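Local coordinates for protein capsid (Human calicivirus NLV/Boxer/2001/US, PDB 4RDL) that forms the protruding domain of the norovirus capsid, which dimerises and binds fucosylated histo-blood group glycans such as the Lewis y tetrasaccharide, at residues T62-M73 and S101-D109; D131-H139 and V152-F163. One frame throughout, in Å; residues are numbered along the deposited sequence.

Interaction 1 (T62-M73 and S101-D109)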
loop_
_atom_site.group_PDB
_atom_site.type_symbol
_atom_site.label_atom_id
_atom_site.label_comp_id
_atom_site.label_asym_id
_atom_site.label_seq_id
_atom_site.Cartn_x
_atom_site.Cartn_y
_atom_site.Cartn_z
ATOM N N THR A 62 -16.159 1.439 2.178
ATOM C CA THR A 62 -15.121 2.455 2.047
ATOM C C THR A 62 -13.950 1.947 1.205
ATOM O O THR A 62 -12.852 2.507 1.220
ATOM C CB THR A 62 -14.617 2.907 3.428
ATOM O OG1 THR A 62 -14.181 1.760 4.173
ATOM C CG2 THR A 62 -15.740 3.595 4.190
ATOM N N THR A 63 -14.187 0.885 0.449
ATOM C CA THR A 63 -13.107 0.248 -0.289
ATOM C C THR A 63 -12.689 1.025 -1.527
ATOM O O THR A 63 -13.527 1.505 -2.295
ATOM C CB THR A 63 -13.481 -1.197 -0.682
ATOM O OG1 THR A 63 -13.835 -1.910 0.505
ATOM C CG2 THR A 63 -12.310 -1.902 -1.362
ATOM N N THR A 64 -11.382 1.143 -1.721
ATOM C CA THR A 64 -10.877 1.712 -2.954
ATOM C C THR A 64 -9.804 0.807 -3.563
ATOM O O THR A 64 -9.644 -0.340 -3.145
ATOM C CB THR A 64 -10.441 3.190 -2.770
ATOM O OG1 THR A 64 -10.240 3.806 -4.054
ATOM C CG2 THR A 64 -9.181 3.303 -1.909
ATOM N N VAL A 65 -9.091 1.311 -4.561
ATOM C CA VAL A 65 -8.256 0.475 -5.407
ATOM C C VAL A 65 -6.867 0.191 -4.831
ATOM O O VAL A 65 -6.418 -0.964 -4.818
ATOM C CB VAL A 65 -8.127 1.108 -6.815
ATOM C CG1 VAL A 65 -7.135 0.347 -7.673
ATOM C CG2 VAL A 65 -9.489 1.182 -7.497
ATOM N N SER A 66 -6.179 1.233 -4.370
ATOM C CA SER A 66 -4.778 1.092 -3.978
ATOM C C SER A 66 -4.566 0.745 -2.507
ATOM O O SER A 66 -5.208 1.320 -1.615
ATOM C CB SER A 66 -4.000 2.372 -4.310
ATOM O OG SER A 66 -2.631 2.242 -3.940
ATOM N N ALA A 67 -3.631 -0.170 -2.251
ATOM C CA ALA A 67 -3.245 -0.485 -0.879
ATOM C C ALA A 67 -2.655 0.732 -0.169
ATOM O O ALA A 67 -2.615 0.773 1.054
ATOM C CB ALA A 67 -2.262 -1.648 -0.847
ATOM N N ALA A 68 -2.197 1.720 -0.939
ATOM C CA ALA A 68 -1.684 2.962 -0.353
ATOM C C ALA A 68 -2.755 3.759 0.397
ATOM O O ALA A 68 -2.432 4.670 1.156
ATOM C CB ALA A 68 -1.034 3.848 -1.429
ATOM N N CYS A 69 -4.024 3.408 0.211
ATOM C CA CYS A 69 -5.101 4.132 0.875
ATOM C C CYS A 69 -5.607 3.472 2.156
ATOM O O CYS A 69 -6.398 4.059 2.890
ATOM C CB CYS A 69 -6.279 4.309 -0.087
ATOM S SG CYS A 69 -5.852 5.269 -1.554
ATOM N N ILE A 70 -5.185 2.239 2.414
ATOM C CA ILE A 70 -5.798 1.463 3.480
ATOM C C ILE A 70 -5.520 2.022 4.873
ATOM O O ILE A 70 -4.361 2.250 5.242
ATOM C CB ILE A 70 -5.341 -0.008 3.419
ATOM C CG1 ILE A 70 -5.746 -0.646 2.085
ATOM C CG2 ILE A 70 -5.919 -0.799 4.596
ATOM C CD1 ILE A 70 -5.060 -1.981 1.846
ATOM N N ALA A 71 -6.599 2.244 5.627
ATOM C CA ALA A 71 -6.528 2.659 7.028
ATOM C C ALA A 71 -5.877 4.024 7.202
ATOM O O ALA A 71 -5.177 4.275 8.176
ATOM C CB ALA A 71 -5.828 1.593 7.881
ATOM N N ARG A 72 -6.129 4.906 6.243
ATOM C CA ARG A 72 -5.649 6.280 6.312
ATOM C C ARG A 72 -6.814 7.249 6.375
ATOM O O ARG A 72 -7.954 6.877 6.076
ATOM C CB ARG A 72 -4.746 6.591 5.115
ATOM C CG ARG A 72 -3.445 5.794 5.148
ATOM C CD ARG A 72 -2.519 6.141 3.998
ATOM N NE ARG A 72 -1.363 5.251 3.953
ATOM C CZ ARG A 72 -0.123 5.604 4.281
ATOM N NH1 ARG A 72 0.134 6.838 4.694
ATOM N NH2 ARG A 72 0.866 4.718 4.193
ATOM N N MET A 73 -6.515 8.480 6.782
ATOM C CA MET A 73 -7.476 9.576 6.793
ATOM C C MET A 73 -6.799 10.828 6.274
ATOM O O MET A 73 -5.568 10.927 6.250
ATOM C CB MET A 73 -7.971 9.867 8.211
ATOM C CG MET A 73 -8.483 8.668 8.990
ATOM S SD MET A 73 -8.843 9.215 10.684
ATOM C CE MET A 73 -9.195 7.653 11.489
ATOM N N SER A 101 -21.075 7.813 1.116
ATOM C CA SER A 101 -20.503 6.487 1.370
ATOM C C SER A 101 -20.234 6.514 2.868
ATOM O O SER A 101 -20.336 7.578 3.469
ATOM C CB SER A 101 -19.240 6.220 0.543
ATOM O OG SER A 101 -18.128 6.967 0.999
ATOM N N PRO A 102 -19.933 5.363 3.501
ATOM C CA PRO A 102 -19.977 5.431 4.969
ATOM C C PRO A 102 -18.959 6.405 5.556
ATOM O O PRO A 102 -19.210 6.982 6.612
ATOM C CB PRO A 102 -19.656 3.997 5.398
ATOM C CG PRO A 102 -20.037 3.159 4.222
ATOM C CD PRO A 102 -19.716 3.989 3.018
ATOM N N ALA A 103 -17.829 6.575 4.876
ATOM C CA ALA A 103 -16.775 7.473 5.313
ATOM C C ALA A 103 -15.876 7.647 4.105
ATOM O O ALA A 103 -16.088 6.991 3.083
ATOM C CB ALA A 103 -15.994 6.848 6.485
ATOM N N PRO A 104 -14.880 8.541 4.191
ATOM C CA PRO A 104 -13.961 8.649 3.053
ATOM C C PRO A 104 -13.338 7.295 2.701
ATOM O O PRO A 104 -13.147 6.440 3.578
ATOM C CB PRO A 104 -12.890 9.607 3.569
ATOM C CG PRO A 104 -13.614 10.456 4.581
ATOM C CD PRO A 104 -14.568 9.510 5.259
ATOM N N LEU A 105 -13.008 7.096 1.429
ATOM C CA LEU A 105 -12.429 5.823 1.018
ATOM C C LEU A 105 -11.129 5.538 1.770
ATOM O O LEU A 105 -10.321 6.445 2.001
ATOM C CB LEU A 105 -12.197 5.789 -0.493
ATOM C CG LEU A 105 -13.451 6.064 -1.322
ATOM C CD1 LEU A 105 -13.152 5.886 -2.809
ATOM C CD2 LEU A 105 -14.589 5.139 -0.892
ATOM N N GLY A 106 -10.937 4.280 2.166
ATOM C CA GLY A 106 -9.745 3.866 2.897
ATOM C C GLY A 106 -9.836 4.038 4.411
ATOM O O GLY A 106 -9.004 3.520 5.148
ATOM N N PHE A 107 -10.843 4.765 4.884
ATOM C CA PHE A 107 -10.983 5.056 6.309
ATOM C C PHE A 107 -10.924 3.756 7.129
ATOM O O PHE A 107 -11.540 2.767 6.754
ATOM C CB PHE A 107 -12.317 5.774 6.550
ATOM C CG PHE A 107 -12.410 6.462 7.886
ATOM C CD1 PHE A 107 -12.036 7.798 8.029
ATOM C CD2 PHE A 107 -12.889 5.790 8.996
ATOM C CE1 PHE A 107 -12.127 8.437 9.259
ATOM C CE2 PHE A 107 -12.989 6.424 10.232
ATOM C CZ PHE A 107 -12.611 7.750 10.364
ATOM N N PRO A 108 -10.185 3.752 8.252
ATOM C CA PRO A 108 -10.106 2.531 9.069
ATOM C C PRO A 108 -11.488 1.969 9.410
ATOM O O PRO A 108 -12.395 2.730 9.781
ATOM C CB PRO A 108 -9.410 3.012 10.348
ATOM C CG PRO A 108 -8.574 4.155 9.905
ATOM C CD PRO A 108 -9.415 4.860 8.850
ATOM N N ASP A 109 -11.651 0.649 9.301
ATOM C CA ASP A 109 -12.931 0.024 9.648
ATOM C C ASP A 109 -12.871 -0.773 10.954
ATOM O O ASP A 109 -13.580 -1.763 11.135
ATOM C CB ASP A 109 -13.516 -0.792 8.480
ATOM C CG ASP A 109 -12.741 -2.066 8.182
ATOM O OD1 ASP A 109 -11.659 -2.278 8.765
ATOM O OD2 ASP A 109 -13.223 -2.860 7.335
HETATM O O HOH W 1 -14.168 2.161 6.917
HETATM O O HOH W 2 -9.852 7.994 4.514
#
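Gly106, at the third position of the type II turn Pro104–Phe107, is held through its backbone on two sides: its N donates to Thr62 O (2.8 Å, 168° at the hydrogen, in the carbonyl plane), while its O receives weak bonds from the N atoms of Ala71 and Arg72. Gly106 CA lies 3.4 Å from Cys69 O in a CA-H...O contact, which brings this turn against the type II turn Cys69–Arg72. The first torsion of Thr62 (chi1 55°) turns OG1 to Asn50 and to water 1, which donates to it and to Phe107 O, and sends Thr62 CG2 against Ala103 CB at 4.0 Å. Leu105 crosses Thr64 at about a right angle, CD1 being 3.8 Å from Thr64 CB. Farther along, the extended Met73 makes a Met-aromatic contact, SD standing 4.5 Å from the centroid of the Phe107 ring and 46° off its normal. Met73 CE also reaches Pro108 CD. Phe107 and Pro104 pack on Leu88 of strand 83-89, and Met73 on Leu170 of strand 167-177; helix 235-244 covers Thr63 and Ile70, while Ser66 OG bonds Glu236 of the second subunit.

Interaction 2 (D131-H139 and V152-F163). With FUC (alpha-L-fucopyranose), chain D.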
loop_
_atom_site.group_PDB
_atom_site.type_symbol
_atom_site.label_atom_id
_atom_site.label_comp_id
_atom_site.label_asym_id
_atom_site.label_seq_id
_atom_site.Cartn_x
_atom_site.Cartn_y
_atom_site.Cartn_z
ATOM N N ASP A 131 9.665 20.069 11.211
ATOM C CA ASP A 131 9.064 18.750 11.413
ATOM C C ASP A 131 7.555 18.853 11.187
ATOM O O ASP A 131 6.858 19.535 11.934
ATOM C CB ASP A 131 9.373 18.285 12.839
ATOM C CG ASP A 131 8.879 16.874 13.135
ATOM O OD1 ASP A 131 8.039 16.345 12.376
ATOM O OD2 ASP A 131 9.327 16.294 14.152
ATOM N N PRO A 132 7.041 18.179 10.143
ATOM C CA PRO A 132 5.620 18.290 9.799
ATOM C C PRO A 132 4.760 17.256 10.511
ATOM O O PRO A 132 3.560 17.178 10.232
ATOM C CB PRO A 132 5.623 17.976 8.309
ATOM C CG PRO A 132 6.694 16.914 8.185
ATOM C CD PRO A 132 7.768 17.315 9.195
ATOM N N SER A 133 5.351 16.479 11.413
ATOM C CA SER A 133 4.696 15.261 11.903
ATOM C C SER A 133 4.143 15.358 13.323
ATOM O O SER A 133 4.602 16.157 14.146
ATOM C CB SER A 133 5.651 14.062 11.809
ATOM O OG SER A 133 6.664 14.098 12.807
ATOM N N GLY A 134 3.170 14.500 13.604
ATOM C CA GLY A 134 2.633 14.372 14.939
ATOM C C GLY A 134 1.962 13.028 15.109
ATOM O O GLY A 134 2.072 12.152 14.244
ATOM N N LYS A 135 1.279 12.856 16.233
ATOM C CA LYS A 135 0.523 11.644 16.482
ATOM C C LYS A 135 -0.688 12.014 17.306
ATOM O O LYS A 135 -0.698 13.047 17.984
ATOM C CB LYS A 135 1.373 10.620 17.219
ATOM C CG LYS A 135 1.911 11.137 18.535
ATOM C CD LYS A 135 2.919 10.182 19.137
ATOM C CE LYS A 135 2.268 8.875 19.546
ATOM N NZ LYS A 135 3.220 8.042 20.335
ATOM N N VAL A 136 -1.717 11.181 17.247
ATOM C CA VAL A 136 -2.954 11.479 17.947
ATOM C C VAL A 136 -3.799 10.220 18.054
ATOM O O VAL A 136 -3.672 9.308 17.235
ATOM C CB VAL A 136 -3.733 12.604 17.225
ATOM C CG1 VAL A 136 -4.300 12.116 15.910
ATOM C CG2 VAL A 136 -4.834 13.175 18.119
ATOM N N VAL A 137 -4.632 10.159 19.086
ATOM C CA VAL A 137 -5.562 9.055 19.263
ATOM C C VAL A 137 -6.943 9.498 18.792
ATOM O O VAL A 137 -7.392 10.611 19.103
ATOM C CB VAL A 137 -5.638 8.621 20.738
ATOM C CG1 VAL A 137 -6.640 7.492 20.913
ATOM C CG2 VAL A 137 -4.258 8.218 21.241
ATOM N N ILE A 138 -7.602 8.636 18.026
ATOM C CA ILE A 138 -8.983 8.858 17.615
ATOM C C ILE A 138 -9.846 7.686 18.079
ATOM O O ILE A 138 -9.597 6.530 17.712
ATOM C CB ILE A 138 -9.095 9.013 16.080
ATOM C CG1 ILE A 138 -8.242 10.204 15.608
ATOM C CG2 ILE A 138 -10.558 9.181 15.646
ATOM C CD1 ILE A 138 -8.220 10.379 14.106
ATOM N N HIS A 139 -10.861 7.984 18.879
ATOM C CA HIS A 139 -11.829 6.978 19.311
ATOM C C HIS A 139 -12.805 6.683 18.186
ATOM O O HIS A 139 -13.440 7.599 17.662
ATOM C CB HIS A 139 -12.632 7.499 20.507
ATOM C CG HIS A 139 -11.816 7.705 21.743
ATOM N ND1 HIS A 139 -12.309 8.350 22.859
ATOM C CD2 HIS A 139 -10.548 7.345 22.044
ATOM C CE1 HIS A 139 -11.375 8.376 23.794
ATOM N NE2 HIS A 139 -10.298 7.771 23.329
ATOM N N VAL A 152 -14.452 13.775 12.977
ATOM C CA VAL A 152 -14.123 12.915 14.113
ATOM C C VAL A 152 -13.383 13.721 15.173
ATOM O O VAL A 152 -12.627 14.649 14.856
ATOM C CB VAL A 152 -13.274 11.678 13.706
ATOM C CG1 VAL A 152 -14.063 10.780 12.769
ATOM C CG2 VAL A 152 -11.944 12.110 13.084
ATOM N N LYS A 153 -13.609 13.368 16.430
ATOM C CA LYS A 153 -12.905 14.004 17.534
ATOM C C LYS A 153 -11.501 13.416 17.673
ATOM O O LYS A 153 -11.303 12.199 17.532
ATOM C CB LYS A 153 -13.678 13.833 18.853
ATOM C CG LYS A 153 -12.906 14.318 20.072
ATOM C CD LYS A 153 -13.702 14.154 21.358
ATOM C CE LYS A 153 -12.900 14.639 22.554
ATOM N NZ LYS A 153 -13.637 14.449 23.838
ATOM N N LEU A 154 -10.536 14.291 17.950
ATOM C CA LEU A 154 -9.178 13.894 18.304
ATOM C C LEU A 154 -8.986 14.041 19.807
ATOM O O LEU A 154 -9.386 15.049 20.384
ATOM C CB LEU A 154 -8.167 14.790 17.588
ATOM C CG LEU A 154 -7.720 14.333 16.190
ATOM C CD1 LEU A 154 -8.879 13.845 15.314
ATOM C CD2 LEU A 154 -6.927 15.447 15.510
ATOM N N GLU A 155 -8.366 13.050 20.442
ATOM C CA GLU A 155 -8.027 13.174 21.858
ATOM C C GLU A 155 -6.925 14.215 22.020
ATOM O O GLU A 155 -5.927 14.193 21.299
ATOM C CB GLU A 155 -7.590 11.824 22.436
ATOM C CG GLU A 155 -8.691 10.779 22.376
ATOM C CD GLU A 155 -9.942 11.243 23.105
ATOM O OE1 GLU A 155 -9.859 11.466 24.330
ATOM O OE2 GLU A 155 -10.995 11.415 22.449
ATOM N N ASP A 156 -7.099 15.126 22.969
ATOM C CA ASP A 156 -6.102 16.161 23.181
ATOM C C ASP A 156 -4.867 15.577 23.851
ATOM O O ASP A 156 -4.947 15.047 24.954
ATOM C CB ASP A 156 -6.687 17.288 24.034
ATOM C CG ASP A 156 -5.756 18.485 24.158
ATOM O OD1 ASP A 156 -4.716 18.521 23.467
ATOM O OD2 ASP A 156 -6.077 19.399 24.948
ATOM N N ASN A 157 -3.724 15.669 23.179
ATOM C CA ASN A 157 -2.460 15.222 23.758
ATOM C C ASN A 157 -1.512 16.384 24.033
ATOM O O ASN A 157 -0.316 16.181 24.239
ATOM C CB ASN A 157 -1.786 14.183 22.860
ATOM C CG ASN A 157 -1.470 14.719 21.477
ATOM O OD1 ASN A 157 -1.502 15.928 21.242
ATOM N ND2 ASN A 157 -1.161 13.819 20.554
ATOM N N ASN A 158 -2.063 17.597 24.029
ATOM C CA ASN A 158 -1.310 18.820 24.307
ATOM C C ASN A 158 -0.290 19.174 23.225
ATOM O O ASN A 158 0.551 20.053 23.415
ATOM C CB ASN A 158 -0.624 18.742 25.674
ATOM C CG ASN A 158 -1.614 18.689 26.822
ATOM O OD1 ASN A 158 -2.698 19.270 26.752
ATOM N ND2 ASN A 158 -1.245 17.991 27.888
ATOM N N GLU A 159 -0.372 18.499 22.086
ATOM C CA GLU A 159 0.556 18.769 20.995
ATOM C C GLU A 159 -0.164 18.916 19.656
ATOM O O GLU A 159 0.387 18.593 18.599
ATOM C CB GLU A 159 1.639 17.690 20.948
ATOM C CG GLU A 159 2.487 17.693 22.221
ATOM C CD GLU A 159 3.462 16.541 22.313
ATOM O OE1 GLU A 159 3.532 15.738 21.364
ATOM O OE2 GLU A 159 4.161 16.438 23.344
ATOM N N LEU A 160 -1.395 19.417 19.712
ATOM C CA LEU A 160 -2.210 19.589 18.508
ATOM C C LEU A 160 -2.324 21.042 18.063
ATOM O O LEU A 160 -2.699 21.314 16.924
ATOM C CB LEU A 160 -3.615 19.012 18.714
ATOM C CG LEU A 160 -3.716 17.508 18.974
ATOM C CD1 LEU A 160 -5.153 17.093 19.228
ATOM C CD2 LEU A 160 -3.135 16.732 17.805
ATOM N N ASP A 161 -2.007 21.978 18.953
ATOM C CA ASP A 161 -2.245 23.389 18.668
ATOM C C ASP A 161 -1.574 23.885 17.394
ATOM O O ASP A 161 -2.168 24.659 16.636
ATOM C CB ASP A 161 -1.837 24.268 19.851
ATOM C CG ASP A 161 -2.860 24.242 20.964
ATOM O OD1 ASP A 161 -4.062 24.088 20.657
ATOM O OD2 ASP A 161 -2.466 24.372 22.139
ATOM N N GLN A 162 -0.339 23.449 17.159
ATOM C CA GLN A 162 0.411 23.944 16.011
ATOM C C GLN A 162 -0.229 23.485 14.710
ATOM O O GLN A 162 0.087 24.009 13.638
ATOM C CB GLN A 162 1.875 23.497 16.060
ATOM C CG GLN A 162 2.090 22.007 15.838
ATOM C CD GLN A 162 3.486 21.697 15.310
ATOM O OE1 GLN A 162 3.927 22.270 14.310
ATOM N NE2 GLN A 162 4.186 20.795 15.984
ATOM N N PHE A 163 -1.125 22.504 14.806
ATOM C CA PHE A 163 -1.749 21.930 13.614
ATOM C C PHE A 163 -3.165 22.423 13.355
ATOM O O PHE A 163 -3.759 22.100 12.326
ATOM C CB PHE A 163 -1.741 20.399 13.688
ATOM C CG PHE A 163 -0.366 19.813 13.770
ATOM C CD1 PHE A 163 0.474 19.844 12.667
ATOM C CD2 PHE A 163 0.093 19.244 14.945
ATOM C CE1 PHE A 163 1.747 19.316 12.724
ATOM C CE2 PHE A 163 1.371 18.708 15.016
ATOM C CZ PHE A 163 2.199 18.745 13.908
HETATM C C1 FUC D . 14.925 17.046 12.530
HETATM C C2 FUC D . 14.531 16.260 13.595
HETATM C C3 FUC D . 14.375 16.946 14.932
HETATM C C4 FUC D . 13.592 18.199 14.898
HETATM C C5 FUC D . 13.869 18.936 13.631
HETATM C C6 FUC D . 12.953 20.073 13.449
HETATM O O2 FUC D . 15.634 15.474 13.667
HETATM O O3 FUC D . 13.824 16.044 15.787
HETATM O O4 FUC D . 12.235 17.981 14.916
HETATM O O5 FUC D . 13.808 18.074 12.507
HETATM O O HOH W 3 6.075 18.551 14.344
HETATM O O HOH W 4 1.693 15.546 17.860
HETATM O O HOH W 5 -0.152 16.078 18.240
HETATM O O HOH W 6 -4.201 12.005 21.282
HETATM O O HOH W 7 -13.671 10.335 17.395
HETATM O O HOH W 8 -11.365 10.593 19.870
#
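Glu155 N donates to Val137 O (2.9 Å), the one direct backbone-to-backbone bond across the segments. From there Glu155 CB rests beside Val137 CB, and CG makes a CH-pi contact over the His139 ring, 3.9 Å from its centroid. The bend at chi2 (-57°) then swings CD over the same face, 3.3 Å from His139 CE1, and the carboxylate stacks almost parallel to the imidazole, 12° between planes. OE1 is nearest CE1 as well; OE2 lies over the face near CE1 and ND1, without a hydrogen bond to ND1. Water 8 accepts from the backbone N-H of His139 and lies within hydrogen-bonding distance of Glu155 OE2 and Lys153 O.

In the apolar part, Val136 CG2, anti to its own N, packs 3.7 Å from Leu154 CG and touches Leu160 CD2. Ile138 lies side by side with Leu154. Asn157 ND2 gives a weak bond to Lys135 O, and Asn157 OD1 closes an Asx turn onto Glu159 N. At the far end Phe163 CZ brings its ring edge to Ser133 O at 3.5 Å.

Asp131 OD1 takes both N and OG of Ser133, the hydroxyl on its syn lone pair, which steadies the residue whose OD2 lies 3.4 Å from fucose O4. Strand 133-139, outermost in the seven-stranded sheet, meets strand 151-154 from near the other side as the sheet curls (axes 5.9 Å apart, 138°); direct bonds are few, and water 6 bridges Val137 N and Glu155 O. Strand 133-139 pairs with strand 113-121, and strand 151-154 with strand 83-89; Leu154 and Phe163 both pack on Ile77 of strand 72-80 between them.

In the fold
Both contacts reach the same antiparallel sheet, and their centres lie 20 Å apart. They meet directly through buried apolar side chains: Met73 SD of interaction 1 packs 3.7 Å from Ile138 CD1 of interaction 2, and Phe107 CZ stands 4.1 Å from Val152 CG1. Interaction 1 is the deeper, about 7 Å from the centre of the chain, against about 24 Å for interaction 2. The glycans lie nearer interaction 2: Asp131 belongs to one pocket with Thr129 and Gly130, and the Val137 side chain is about 4 Å from another fucose, whereas the Met73 side chain is about 14 Å from a galactose. Each contact also touches the second subunit, Trp174 of which packs on Asp131.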